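Local structure of glutaconate CoA-transferase subunit A (Acidaminococcus fermentans, 1POI) at residues A9-V14 and L39-T44; S16-A21 and Q171-I176; F25-K30 and P246-G251. The protein catalyses, as the large subunit of its enzyme, the transfer of coenzyme A from acetyl-CoA to (R)-2-hydroxyglutarate and related acids such as glutaconate. All coordinates share one frame; numbering follows the deposited sequence.

Interaction 1 of 3, residues A9-V14 and L39-T44; sequences AIAKYV and LRQGIT
The last turn of helix 6-13 and Val-14 after it face the chain that leaves helix 32-40, with no backbone bond between them, the nearest CA pairs, Ala-11 with Gln-41 and Val-14 with Ile-43, each being 7.8 Å apart. Helix 32-40 ends in a Schellman motif: Gly-42 has a positive phi of 72°, and its N bonds to Leu-39 O at 3.0 Å. On either side of Gly-42 in sequence, Gln-41 and Ile-43 both direct CB toward segment 9-14. Gln-41 places CG anti to its carbonyl carbon (chi1 -76°) and runs extended from there, so that its side chain crosses that of Ile-10 obliquely. The NE2 end of the amide meets Ile-10 CG2 at 3.5 Å, whereas OE1 touches the methyl of Ala-11 at 3.7 Å. These are contacts with carbon; the amide nitrogen has its hydrogen bonds with Glu-37 OE2 and Lys-7 O, which fix how the amide is turned. Ile-43 also has its CG1 anti to the carbonyl carbon, and a nearly extended chi2 of 158° carries CD1 to Ile-10 CG2 at 3.8 Å and to Val-14 CB, just past the helix, at 4.2 Å. The two isoleucines cross obliquely. Ile-38 lies against Ile-43, and Ile-208 against Val-14. Such packing of a helix C-terminus on the turn that leaves the next helix belongs to the helical layer of a parallel-sheet alpha/beta fold.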
ATOM      1  N   ALA A   9      24.530  -3.570  23.720  1.00 24.19           N
ATOM      2  CA  ALA A   9      23.196  -3.946  24.169  1.00 20.91           C
ATOM      3  C   ALA A   9      23.179  -5.256  24.928  1.00 18.27           C
ATOM      4  O   ALA A   9      22.693  -5.329  26.042  1.00 20.12           O
ATOM      5  CB  ALA A   9      22.247  -4.005  22.990  1.00 21.20           C
ATOM      6  N   ILE A  10      23.706  -6.301  24.326  1.00 18.87           N
ATOM      7  CA  ILE A  10      23.741  -7.603  24.983  1.00 19.66           C
ATOM      8  C   ILE A  10      24.448  -7.589  26.351  1.00 23.14           C
ATOM      9  O   ILE A  10      24.020  -8.269  27.293  1.00 24.75           O
ATOM     10  CB  ILE A  10      24.416  -8.621  24.056  1.00 13.70           C
ATOM     11  CG1 ILE A  10      23.456  -8.956  22.906  1.00 14.87           C
ATOM     12  CG2 ILE A  10      24.921  -9.825  24.845  1.00  6.56           C
ATOM     13  CD1 ILE A  10      22.209  -9.812  23.303  1.00 17.02           C
ATOM     14  N   ALA A  11      25.542  -6.833  26.431  1.00 25.08           N
ATOM     15  CA  ALA A  11      26.338  -6.724  27.650  1.00 25.62           C
ATOM     16  C   ALA A  11      25.573  -6.030  28.766  1.00 26.56           C
ATOM     17  O   ALA A  11      25.641  -6.431  29.929  1.00 27.46           O
ATOM     18  CB  ALA A  11      27.602  -5.966  27.362  1.00 24.37           C
ATOM     19  N   LYS A  12      24.883  -4.957  28.399  1.00 25.52           N
ATOM     20  CA  LYS A  12      24.100  -4.174  29.336  1.00 23.16           C
ATOM     21  C   LYS A  12      22.833  -4.865  29.827  1.00 20.67           C
ATOM     22  O   LYS A  12      22.641  -5.001  31.032  1.00 25.01           O
ATOM     23  CB  LYS A  12      23.763  -2.821  28.716  1.00 23.85           C
ATOM     24  CG  LYS A  12      23.012  -1.897  29.629  1.00 29.80           C
ATOM     25  CD  LYS A  12      22.983  -0.485  29.050  1.00 36.09           C
ATOM     26  CE  LYS A  12      22.270   0.508  29.979  1.00 39.32           C
ATOM     27  NZ  LYS A  12      22.381   1.920  29.479  1.00 42.22           N
ATOM     28  N   TYR A  13      21.998  -5.361  28.920  1.00 18.13           N
ATOM     29  CA  TYR A  13      20.737  -5.989  29.329  1.00 12.28           C
ATOM     30  C   TYR A  13      20.714  -7.495  29.536  1.00 11.44           C
ATOM     31  O   TYR A  13      19.682  -8.021  29.959  1.00 12.74           O
ATOM     32  CB  TYR A  13      19.610  -5.590  28.377  1.00  8.07           C
ATOM     33  CG  TYR A  13      19.495  -4.110  28.197  1.00  7.63           C
ATOM     34  CD1 TYR A  13      18.834  -3.326  29.143  1.00 11.56           C
ATOM     35  CD2 TYR A  13      20.111  -3.474  27.136  1.00  6.76           C
ATOM     36  CE1 TYR A  13      18.795  -1.934  29.040  1.00  9.16           C
ATOM     37  CE2 TYR A  13      20.079  -2.076  27.016  1.00  8.71           C
ATOM     38  CZ  TYR A  13      19.419  -1.320  27.976  1.00 11.84           C
ATOM     39  OH  TYR A  13      19.385   0.056  27.881  1.00 16.46           O
ATOM     40  N   VAL A  14      21.786  -8.216  29.199  1.00  7.98           N
ATOM     41  CA  VAL A  14      21.771  -9.666  29.415  1.00  7.49           C
ATOM     42  C   VAL A  14      22.897 -10.006  30.373  1.00  9.94           C
ATOM     43  O   VAL A  14      23.986  -9.403  30.304  1.00 11.64           O
ATOM     44  CB  VAL A  14      21.891 -10.477  28.101  1.00  6.47           C
ATOM     45  CG1 VAL A  14      21.276 -11.890  28.274  1.00  2.00           C
ATOM     46  CG2 VAL A  14      21.173  -9.742  26.975  1.00  6.95           C
ATOM     47  N   LEU A  39      26.480 -16.195  23.306  1.00 18.23           N
ATOM     48  CA  LEU A  39      27.550 -17.206  23.371  1.00 21.14           C
ATOM     49  C   LEU A  39      28.941 -16.574  23.395  1.00 22.92           C
ATOM     50  O   LEU A  39      29.762 -16.839  24.284  1.00 22.73           O
ATOM     51  CB  LEU A  39      27.484 -18.143  22.167  1.00 18.05           C
ATOM     52  CG  LEU A  39      26.407 -19.201  22.218  1.00 15.42           C
ATOM     53  CD1 LEU A  39      26.525 -20.078  21.004  1.00 19.75           C
ATOM     54  CD2 LEU A  39      26.581 -20.018  23.464  1.00 15.48           C
ATOM     55  N   ARG A  40      29.179 -15.727  22.405  1.00 22.13           N
ATOM     56  CA  ARG A  40      30.443 -15.035  22.244  1.00 22.64           C
ATOM     57  C   ARG A  40      30.830 -14.269  23.505  1.00 21.99           C
ATOM     58  O   ARG A  40      32.004 -13.987  23.721  1.00 25.18           O
ATOM     59  CB  ARG A  40      30.340 -14.075  21.045  1.00 23.53           C
ATOM     60  CG  ARG A  40      31.651 -13.603  20.439  1.00 24.55           C
ATOM     61  CD  ARG A  40      31.422 -12.702  19.233  1.00 22.81           C
ATOM     62  NE  ARG A  40      30.821 -13.458  18.142  1.00 29.61           N
ATOM     63  CZ  ARG A  40      29.809 -13.029  17.392  1.00 29.62           C
ATOM     64  NH1 ARG A  40      29.279 -11.835  17.601  1.00 32.29           N
ATOM     65  NH2 ARG A  40      29.298 -13.815  16.456  1.00 29.34           N
ATOM     66  N   GLN A  41      29.862 -13.942  24.354  1.00 20.52           N
ATOM     67  CA  GLN A  41      30.188 -13.181  25.555  1.00 17.75           C
ATOM     68  C   GLN A  41      30.396 -13.981  26.845  1.00 18.38           C
ATOM     69  O   GLN A  41      30.653 -13.418  27.903  1.00 18.62           O
ATOM     70  CB  GLN A  41      29.194 -12.037  25.744  1.00 13.58           C
ATOM     71  CG  GLN A  41      29.449 -10.875  24.807  1.00  9.17           C
ATOM     72  CD  GLN A  41      28.715  -9.645  25.229  1.00 14.12           C
ATOM     73  OE1 GLN A  41      28.594  -9.368  26.418  1.00 19.74           O
ATOM     74  NE2 GLN A  41      28.218  -8.885  24.270  1.00 14.98           N
ATOM     75  N   GLY A  42      30.342 -15.299  26.743  1.00 17.92           N
ATOM     76  CA  GLY A  42      30.535 -16.116  27.912  1.00 15.00           C
ATOM     77  C   GLY A  42      29.339 -16.035  28.834  1.00 17.42           C
ATOM     78  O   GLY A  42      29.426 -16.417  30.009  1.00 20.89           O
ATOM     79  N   ILE A  43      28.210 -15.553  28.326  1.00 16.07           N
ATOM     80  CA  ILE A  43      27.012 -15.465  29.152  1.00 14.10           C
ATOM     81  C   ILE A  43      26.588 -16.887  29.440  1.00 14.77           C
ATOM     82  O   ILE A  43      26.650 -17.722  28.546  1.00 17.58           O
ATOM     83  CB  ILE A  43      25.947 -14.674  28.450  1.00 11.11           C
ATOM     84  CG1 ILE A  43      26.298 -13.198  28.609  1.00  8.41           C
ATOM     85  CG2 ILE A  43      24.578 -14.999  29.015  1.00 14.03           C
ATOM     86  CD1 ILE A  43      25.680 -12.315  27.601  1.00  9.89           C
ATOM     87  N   THR A  44      26.206 -17.177  30.684  1.00 14.57           N
ATOM     88  CA  THR A  44      25.861 -18.545  31.040  1.00 14.95           C
ATOM     89  C   THR A  44      24.832 -18.665  32.168  1.00 16.72           C
ATOM     90  O   THR A  44      24.339 -17.665  32.696  1.00 14.43           O
ATOM     91  CB  THR A  44      27.180 -19.296  31.400  1.00 17.40           C
ATOM     92  OG1 THR A  44      26.910 -20.616  31.921  1.00 20.26           O
ATOM     93  CG2 THR A  44      28.003 -18.467  32.395  1.00 15.50           C
TER

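Interaction 2 of 3, residues S16-A21 and Q171-I176; sequences SGDHIA and QVDVAI
Strands 19-21 and 174-176 run parallel, 23° apart in direction and 4.9 Å apart at closest approach, with Ile-20 paired to Val-174 and Ala-21 to Ala-175. Ala-21 bonds to the residues flanking its partner Ala-175: its N donates to Val-174 O, and its O accepts from Ile-176 N at 2.9 Å, nearly straight (168°). Two residues earlier His-19 O takes a bond of 2.8 Å from Asp-173 N and a weak one from Val-174 N. Strand 19-22 is the middle strand of a seven-stranded parallel sheet, and this seam joins the four strands ending in it to the three beginning with 174-179. At the strand entrance Asp-173 directs its CB toward segment 16-21, CG anti to the carbonyl carbon, and OD2 accepts from His-19 N at 2.9 Å through its anti lone pair. Asp-18 OD1 lies 3.3 Å from that OD2, a like-charge approach which the salt bridge from Lys-145 NZ to Asp-173 OD2 would probably ease; Asp-18 OD2 accepts from His-15 N. An alanine in place of Asp-173 would remove the acceptor of His-19 N and the salt-bridge partner of Lys-145, and would probably loosen the strand entrance. The His-19 ring, its CG anti to N (chi1 176°), takes Gln-171 O over one face, while CE1 meets Val-172 CG2 at 3.6 Å; Val-172 CG1 packs on Ala-21 CB.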
ATOM      1  N   SER A  16      24.400 -13.500  33.093  1.00  7.20           N
ATOM      2  CA  SER A  16      24.286 -14.903  33.461  1.00 10.15           C
ATOM      3  C   SER A  16      23.271 -14.926  34.606  1.00 12.11           C
ATOM      4  O   SER A  16      23.095 -13.914  35.297  1.00 13.60           O
ATOM      5  CB  SER A  16      25.631 -15.440  33.941  1.00 10.37           C
ATOM      6  OG  SER A  16      26.658 -15.125  33.026  1.00 16.02           O
ATOM      7  N   GLY A  17      22.641 -16.070  34.847  1.00 13.35           N
ATOM      8  CA  GLY A  17      21.630 -16.133  35.894  1.00 12.73           C
ATOM      9  C   GLY A  17      20.234 -15.857  35.331  1.00 11.21           C
ATOM     10  O   GLY A  17      19.272 -16.580  35.634  1.00  8.74           O
ATOM     11  N   ASP A  18      20.136 -14.858  34.452  1.00  8.98           N
ATOM     12  CA  ASP A  18      18.878 -14.460  33.826  1.00  7.12           C
ATOM     13  C   ASP A  18      17.929 -15.524  33.312  1.00  9.49           C
ATOM     14  O   ASP A  18      18.340 -16.574  32.803  1.00 12.11           O
ATOM     15  CB  ASP A  18      19.162 -13.550  32.662  1.00  6.54           C
ATOM     16  CG  ASP A  18      19.425 -12.178  33.083  1.00 13.83           C
ATOM     17  OD1 ASP A  18      18.884 -11.776  34.122  1.00 23.49           O
ATOM     18  OD2 ASP A  18      20.147 -11.472  32.367  1.00 22.74           O
ATOM     19  N   HIS A  19      16.644 -15.219  33.440  1.00 11.07           N
ATOM     20  CA  HIS A  19      15.560 -16.051  32.930  1.00 14.94           C
ATOM     21  C   HIS A  19      15.278 -15.294  31.644  1.00 18.00           C
ATOM     22  O   HIS A  19      14.781 -14.156  31.707  1.00 18.16           O
ATOM     23  CB  HIS A  19      14.316 -15.940  33.815  1.00 14.21           C
ATOM     24  CG  HIS A  19      13.132 -16.704  33.301  1.00 14.73           C
ATOM     25  ND1 HIS A  19      12.460 -16.360  32.147  1.00 15.53           N
ATOM     26  CD2 HIS A  19      12.495 -17.798  33.796  1.00 13.98           C
ATOM     27  CE1 HIS A  19      11.462 -17.211  31.956  1.00 16.06           C
ATOM     28  NE2 HIS A  19      11.463 -18.092  32.942  1.00  7.25           N
ATOM     29  N   ILE A  20      15.660 -15.873  30.503  1.00 19.13           N
ATOM     30  CA  ILE A  20      15.462 -15.221  29.201  1.00 18.25           C
ATOM     31  C   ILE A  20      14.324 -15.853  28.419  1.00 17.37           C
ATOM     32  O   ILE A  20      13.805 -16.920  28.778  1.00 16.26           O
ATOM     33  CB  ILE A  20      16.708 -15.353  28.277  1.00 19.07           C
ATOM     34  CG1 ILE A  20      17.061 -16.825  28.081  1.00 18.11           C
ATOM     35  CG2 ILE A  20      17.871 -14.554  28.803  1.00 17.29           C
ATOM     36  CD1 ILE A  20      18.105 -17.031  27.037  1.00 22.11           C
ATOM     37  N   ALA A  21      13.933 -15.158  27.356  1.00 16.84           N
ATOM     38  CA  ALA A  21      12.906 -15.627  26.435  1.00 15.53           C
ATOM     39  C   ALA A  21      13.327 -15.167  25.020  1.00 15.92           C
ATOM     40  O   ALA A  21      13.694 -13.996  24.789  1.00 10.43           O
ATOM     41  CB  ALA A  21      11.537 -15.091  26.820  1.00 13.35           C
ATOM     42  N   GLN A 171       8.565 -15.206  35.240  1.00 24.76           N
ATOM     43  CA  GLN A 171       9.089 -13.846  35.367  1.00 25.54           C
ATOM     44  C   GLN A 171      10.317 -13.737  34.478  1.00 24.56           C
ATOM     45  O   GLN A 171      11.402 -14.199  34.814  1.00 26.20           O
ATOM     46  CB  GLN A 171       9.450 -13.559  36.815  1.00 30.58           C
ATOM     47  CG  GLN A 171       8.258 -13.695  37.736  1.00 42.39           C
ATOM     48  CD  GLN A 171       8.540 -13.183  39.126  1.00 49.10           C
ATOM     49  OE1 GLN A 171       8.682 -11.971  39.342  1.00 52.59           O
ATOM     50  NE2 GLN A 171       8.627 -14.102  40.085  1.00 51.23           N
ATOM     51  N   VAL A 172      10.135 -13.102  33.341  1.00 21.20           N
ATOM     52  CA  VAL A 172      11.173 -12.993  32.356  1.00 17.74           C
ATOM     53  C   VAL A 172      12.038 -11.747  32.520  1.00 19.10           C
ATOM     54  O   VAL A 172      11.551 -10.620  32.415  1.00 21.47           O
ATOM     55  CB  VAL A 172      10.524 -13.063  30.940  1.00 16.87           C
ATOM     56  CG1 VAL A 172      11.591 -13.081  29.854  1.00 15.71           C
ATOM     57  CG2 VAL A 172       9.613 -14.306  30.846  1.00  7.67           C
ATOM     58  N   ASP A 173      13.336 -11.954  32.715  1.00 16.42           N
ATOM     59  CA  ASP A 173      14.254 -10.849  32.897  1.00 13.50           C
ATOM     60  C   ASP A 173      14.518 -10.135  31.598  1.00 13.85           C
ATOM     61  O   ASP A 173      14.392  -8.915  31.539  1.00 12.99           O
ATOM     62  CB  ASP A 173      15.566 -11.333  33.510  1.00 13.79           C
ATOM     63  CG  ASP A 173      15.382 -11.907  34.891  1.00 13.48           C
ATOM     64  OD1 ASP A 173      14.658 -11.279  35.700  1.00 19.40           O
ATOM     65  OD2 ASP A 173      15.955 -12.979  35.176  1.00  8.08           O
ATOM     66  N   VAL A 174      14.953 -10.885  30.581  1.00 16.19           N
ATOM     67  CA  VAL A 174      15.235 -10.322  29.246  1.00 15.53           C
ATOM     68  C   VAL A 174      14.447 -11.060  28.149  1.00 14.53           C
ATOM     69  O   VAL A 174      14.268 -12.297  28.182  1.00 12.34           O
ATOM     70  CB  VAL A 174      16.718 -10.436  28.835  1.00 14.75           C
ATOM     71  CG1 VAL A 174      17.079  -9.338  27.856  1.00 14.49           C
ATOM     72  CG2 VAL A 174      17.616 -10.395  30.023  1.00 21.83           C
ATOM     73  N   ALA A 175      13.985 -10.287  27.179  1.00 13.60           N
ATOM     74  CA  ALA A 175      13.265 -10.827  26.041  1.00 14.24           C
ATOM     75  C   ALA A 175      14.050 -10.376  24.817  1.00 15.43           C
ATOM     76  O   ALA A 175      14.444  -9.188  24.727  1.00 17.11           O
ATOM     77  CB  ALA A 175      11.892 -10.278  25.992  1.00 13.21           C
ATOM     78  N   ILE A 176      14.362 -11.321  23.924  1.00 12.88           N
ATOM     79  CA  ILE A 176      15.098 -10.984  22.700  1.00 12.05           C
ATOM     80  C   ILE A 176      14.276 -11.432  21.506  1.00 11.93           C
ATOM     81  O   ILE A 176      13.917 -12.616  21.407  1.00 10.91           O
ATOM     82  CB  ILE A 176      16.503 -11.627  22.669  1.00 10.91           C
ATOM     83  CG1 ILE A 176      17.325 -11.119  23.873  1.00 10.89           C
ATOM     84  CG2 ILE A 176      17.215 -11.255  21.372  1.00 10.25           C
ATOM     85  CD1 ILE A 176      18.480 -11.989  24.278  1.00  7.63           C
TER

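Interaction 3 of 3, residues F25-K30 and P246-G251; sequences FTTDRK and PSQCYG
Asp-28 and Gln-248 cross at about a right angle, with carboxylate and amide planes 53° apart, over the single backbone bridge that joins their residues. Asp-28 has CG anti to N, which brings OD1 to 3.8 Å from Gln-248 CB; a water donates to this OD1 and accepts from Tyr-250 N. Gln-248 extends beyond CG to a second water, which donates to OE1 and also bonds Thr-27 OG1. Its strongest polar partner is an acidic side chain of the chain of another protein, at NE2; backbone of that chain also bonds OE1. Both segments are loops, and a type II' beta turn from Phe-25 to Asp-28 presents Thr-27 O to Gln-248 N at 2.8 Å. Arg-29 N answers to Gln-248 O, also at 2.8 Å, the donor standing 45° out of the carbonyl plane. Ser-247 directs its CB toward the turn; with OG between N and the carbonyl carbon (chi1 68°), the hydroxyl, whose strongest partner is Ala-244 O, also accepts from Lys-30 N at 3.1 Å. The long chains of Arg-29 and Lys-30 lead away, to Gly-193 O and Asp-197 for the guanidinium and to Asp-56 for the ammonium.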
ATOM      1  N   PHE A  25       9.609 -18.672  15.900  1.00 15.95           N
ATOM      2  CA  PHE A  25       9.056 -20.026  15.926  1.00 15.26           C
ATOM      3  C   PHE A  25       9.964 -20.897  15.070  1.00 16.10           C
ATOM      4  O   PHE A  25      10.090 -20.650  13.882  1.00 17.28           O
ATOM      5  CB  PHE A  25       7.649 -20.014  15.322  1.00 13.40           C
ATOM      6  CG  PHE A  25       6.817 -21.230  15.650  1.00  7.78           C
ATOM      7  CD1 PHE A  25       7.041 -22.443  15.013  1.00  6.75           C
ATOM      8  CD2 PHE A  25       5.791 -21.150  16.579  1.00  2.34           C
ATOM      9  CE1 PHE A  25       6.255 -23.561  15.299  1.00  3.44           C
ATOM     10  CE2 PHE A  25       5.002 -22.254  16.871  1.00  2.38           C
ATOM     11  CZ  PHE A  25       5.239 -23.461  16.229  1.00  6.84           C
ATOM     12  N   THR A  26      10.554 -21.926  15.685  1.00 16.72           N
ATOM     13  CA  THR A  26      11.486 -22.880  15.055  1.00 17.13           C
ATOM     14  C   THR A  26      12.424 -22.327  13.963  1.00 15.86           C
ATOM     15  O   THR A  26      13.458 -21.727  14.294  1.00 17.29           O
ATOM     16  CB  THR A  26      10.793 -24.212  14.661  1.00 15.38           C
ATOM     17  OG1 THR A  26       9.752 -23.966  13.717  1.00 21.77           O
ATOM     18  CG2 THR A  26      10.178 -24.853  15.884  1.00 12.80           C
ATOM     19  N   THR A  27      12.131 -22.554  12.683  1.00 16.07           N
ATOM     20  CA  THR A  27      12.985 -21.999  11.621  1.00 15.89           C
ATOM     21  C   THR A  27      12.398 -20.707  11.065  1.00 15.89           C
ATOM     22  O   THR A  27      12.768 -20.281   9.971  1.00 18.73           O
ATOM     23  CB  THR A  27      13.188 -22.952  10.439  1.00 14.35           C
ATOM     24  OG1 THR A  27      11.928 -23.199   9.799  1.00 18.06           O
ATOM     25  CG2 THR A  27      13.785 -24.252  10.899  1.00 17.28           C
ATOM     26  N   ASP A  28      11.488 -20.085  11.806  1.00 14.73           N
ATOM     27  CA  ASP A  28      10.867 -18.832  11.367  1.00 14.77           C
ATOM     28  C   ASP A  28      11.132 -17.696  12.371  1.00 14.78           C
ATOM     29  O   ASP A  28      10.784 -17.806  13.545  1.00 18.51           O
ATOM     30  CB  ASP A  28       9.351 -19.034  11.134  1.00  6.66           C
ATOM     31  CG  ASP A  28       8.674 -17.829  10.438  1.00  9.77           C
ATOM     32  OD1 ASP A  28       9.289 -16.739  10.292  1.00 10.64           O
ATOM     33  OD2 ASP A  28       7.501 -17.976  10.021  1.00 11.89           O
ATOM     34  N   ARG A  29      11.760 -16.623  11.894  1.00 11.47           N
ATOM     35  CA  ARG A  29      12.069 -15.436  12.696  1.00 12.04           C
ATOM     36  C   ARG A  29      12.709 -15.605  14.092  1.00 14.12           C
ATOM     37  O   ARG A  29      12.228 -15.035  15.067  1.00 16.05           O
ATOM     38  CB  ARG A  29      10.845 -14.511  12.769  1.00  8.52           C
ATOM     39  CG  ARG A  29      11.180 -13.013  12.496  1.00 10.08           C
ATOM     40  CD  ARG A  29       9.978 -12.088  12.700  1.00  7.46           C
ATOM     41  NE  ARG A  29       9.383 -12.307  14.015  1.00 15.72           N
ATOM     42  CZ  ARG A  29       8.217 -12.920  14.203  1.00 21.03           C
ATOM     43  NH1 ARG A  29       7.521 -13.331  13.164  1.00 27.59           N
ATOM     44  NH2 ARG A  29       7.828 -13.302  15.410  1.00 21.78           N
ATOM     45  N   LYS A  30      13.804 -16.359  14.174  1.00 13.26           N
ATOM     46  CA  LYS A  30      14.548 -16.578  15.419  1.00 13.70           C
ATOM     47  C   LYS A  30      15.659 -15.501  15.576  1.00 16.63           C
ATOM     48  O   LYS A  30      16.324 -15.125  14.605  1.00 22.34           O
ATOM     49  CB  LYS A  30      15.207 -17.955  15.377  1.00 11.31           C
ATOM     50  CG  LYS A  30      14.767 -18.909  16.455  1.00  8.88           C
ATOM     51  CD  LYS A  30      13.420 -19.469  16.167  1.00  6.17           C
ATOM     52  CE  LYS A  30      12.987 -20.352  17.300  1.00 10.64           C
ATOM     53  NZ  LYS A  30      12.930 -19.547  18.564  1.00 15.23           N
ATOM     54  N   PRO A 246      19.980 -18.432   9.934  1.00 15.86           N
ATOM     55  CA  PRO A 246      19.339 -19.126   8.809  1.00 18.31           C
ATOM     56  C   PRO A 246      17.809 -19.296   8.807  1.00 19.79           C
ATOM     57  O   PRO A 246      17.303 -20.139   8.071  1.00 19.22           O
ATOM     58  CB  PRO A 246      19.960 -20.516   8.911  1.00 20.02           C
ATOM     59  CG  PRO A 246      19.957 -20.741  10.369  1.00 15.10           C
ATOM     60  CD  PRO A 246      20.572 -19.419  10.850  1.00 16.21           C
ATOM     61  N   SER A 247      17.070 -18.576   9.644  1.00 19.70           N
ATOM     62  CA  SER A 247      15.628 -18.770   9.668  1.00 16.39           C
ATOM     63  C   SER A 247      14.909 -17.733   8.818  1.00 16.47           C
ATOM     64  O   SER A 247      15.496 -16.694   8.451  1.00 14.42           O
ATOM     65  CB  SER A 247      15.117 -18.768  11.105  1.00 13.98           C
ATOM     66  OG  SER A 247      15.245 -17.491  11.679  1.00 11.06           O
ATOM     67  N   GLN A 248      13.653 -18.039   8.483  1.00 15.28           N
ATOM     68  CA  GLN A 248      12.810 -17.156   7.657  1.00 14.84           C
ATOM     69  C   GLN A 248      12.561 -15.822   8.342  1.00 14.92           C
ATOM     70  O   GLN A 248      12.857 -15.641   9.516  1.00 21.29           O
ATOM     71  CB  GLN A 248      11.451 -17.808   7.357  1.00  7.35           C
ATOM     72  CG  GLN A 248      11.568 -19.224   6.919  1.00  9.28           C
ATOM     73  CD  GLN A 248      10.266 -19.814   6.531  1.00 13.77           C
ATOM     74  OE1 GLN A 248       9.551 -20.389   7.360  1.00 14.03           O
ATOM     75  NE2 GLN A 248       9.932 -19.704   5.249  1.00 19.47           N
ATOM     76  N   CYS A 249      12.013 -14.891   7.595  1.00  9.96           N
ATOM     77  CA  CYS A 249      11.693 -13.607   8.126  1.00  8.41           C
ATOM     78  C   CYS A 249      10.766 -13.039   7.085  1.00 12.50           C
ATOM     79  O   CYS A 249      11.198 -12.499   6.048  1.00 14.28           O
ATOM     80  CB  CYS A 249      12.939 -12.780   8.295  1.00  6.41           C
ATOM     81  SG  CYS A 249      12.609 -11.118   8.828  1.00  9.58           S
ATOM     82  N   TYR A 250       9.483 -13.285   7.340  1.00 11.29           N
ATOM     83  CA  TYR A 250       8.369 -12.880   6.513  1.00  9.82           C
ATOM     84  C   TYR A 250       8.549 -11.616   5.680  1.00 10.83           C
ATOM     85  O   TYR A 250       8.871 -10.550   6.199  1.00 11.39           O
ATOM     86  CB  TYR A 250       7.125 -12.751   7.398  1.00 12.00           C
ATOM     87  CG  TYR A 250       5.840 -12.527   6.632  1.00 11.68           C
ATOM     88  CD1 TYR A 250       5.473 -11.249   6.215  1.00 10.85           C
ATOM     89  CD2 TYR A 250       5.018 -13.599   6.274  1.00 11.04           C
ATOM     90  CE1 TYR A 250       4.345 -11.043   5.464  1.00  6.43           C
ATOM     91  CE2 TYR A 250       3.867 -13.395   5.513  1.00  6.67           C
ATOM     92  CZ  TYR A 250       3.548 -12.118   5.115  1.00  6.61           C
ATOM     93  OH  TYR A 250       2.435 -11.887   4.335  1.00 15.11           O
ATOM     94  N   GLY A 251       8.341 -11.748   4.372  1.00 11.44           N
ATOM     95  CA  GLY A 251       8.419 -10.612   3.479  1.00 11.00           C
ATOM     96  C   GLY A 251       9.814 -10.162   3.149  1.00 14.96           C
ATOM     97  O   GLY A 251       9.999  -9.232   2.357  1.00 14.21           O
TER
HETATM   98  O   HOH W   1       9.548 -22.096   9.271  1.00 14.91           O
HETATM   99  O   HOH W   2       8.372 -14.468   9.824  1.00 20.49           O

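How the interactions relate
The first segments of interactions 1, 2 and 3 follow one another through helix 6-13, strand 19-22 and the loop before helix 32-40, whose end supplies the second segment of interaction 1. The second segments of interactions 2 and 3 come from much later, so the contacts interleave along the sequence. Interactions 1 and 2 have centres 11 Å apart and touch: Thr-44 N and O probably bond Ser-16 OG and Gly-17 N, tying the loop after helix 32-40 to the turn that leads into strand 19-22. Interaction 3 lies about 21 Å from interaction 2 between centres, across the chain's centre, where the loop following that strand meets the loop after strand 236-239 and another protein chain.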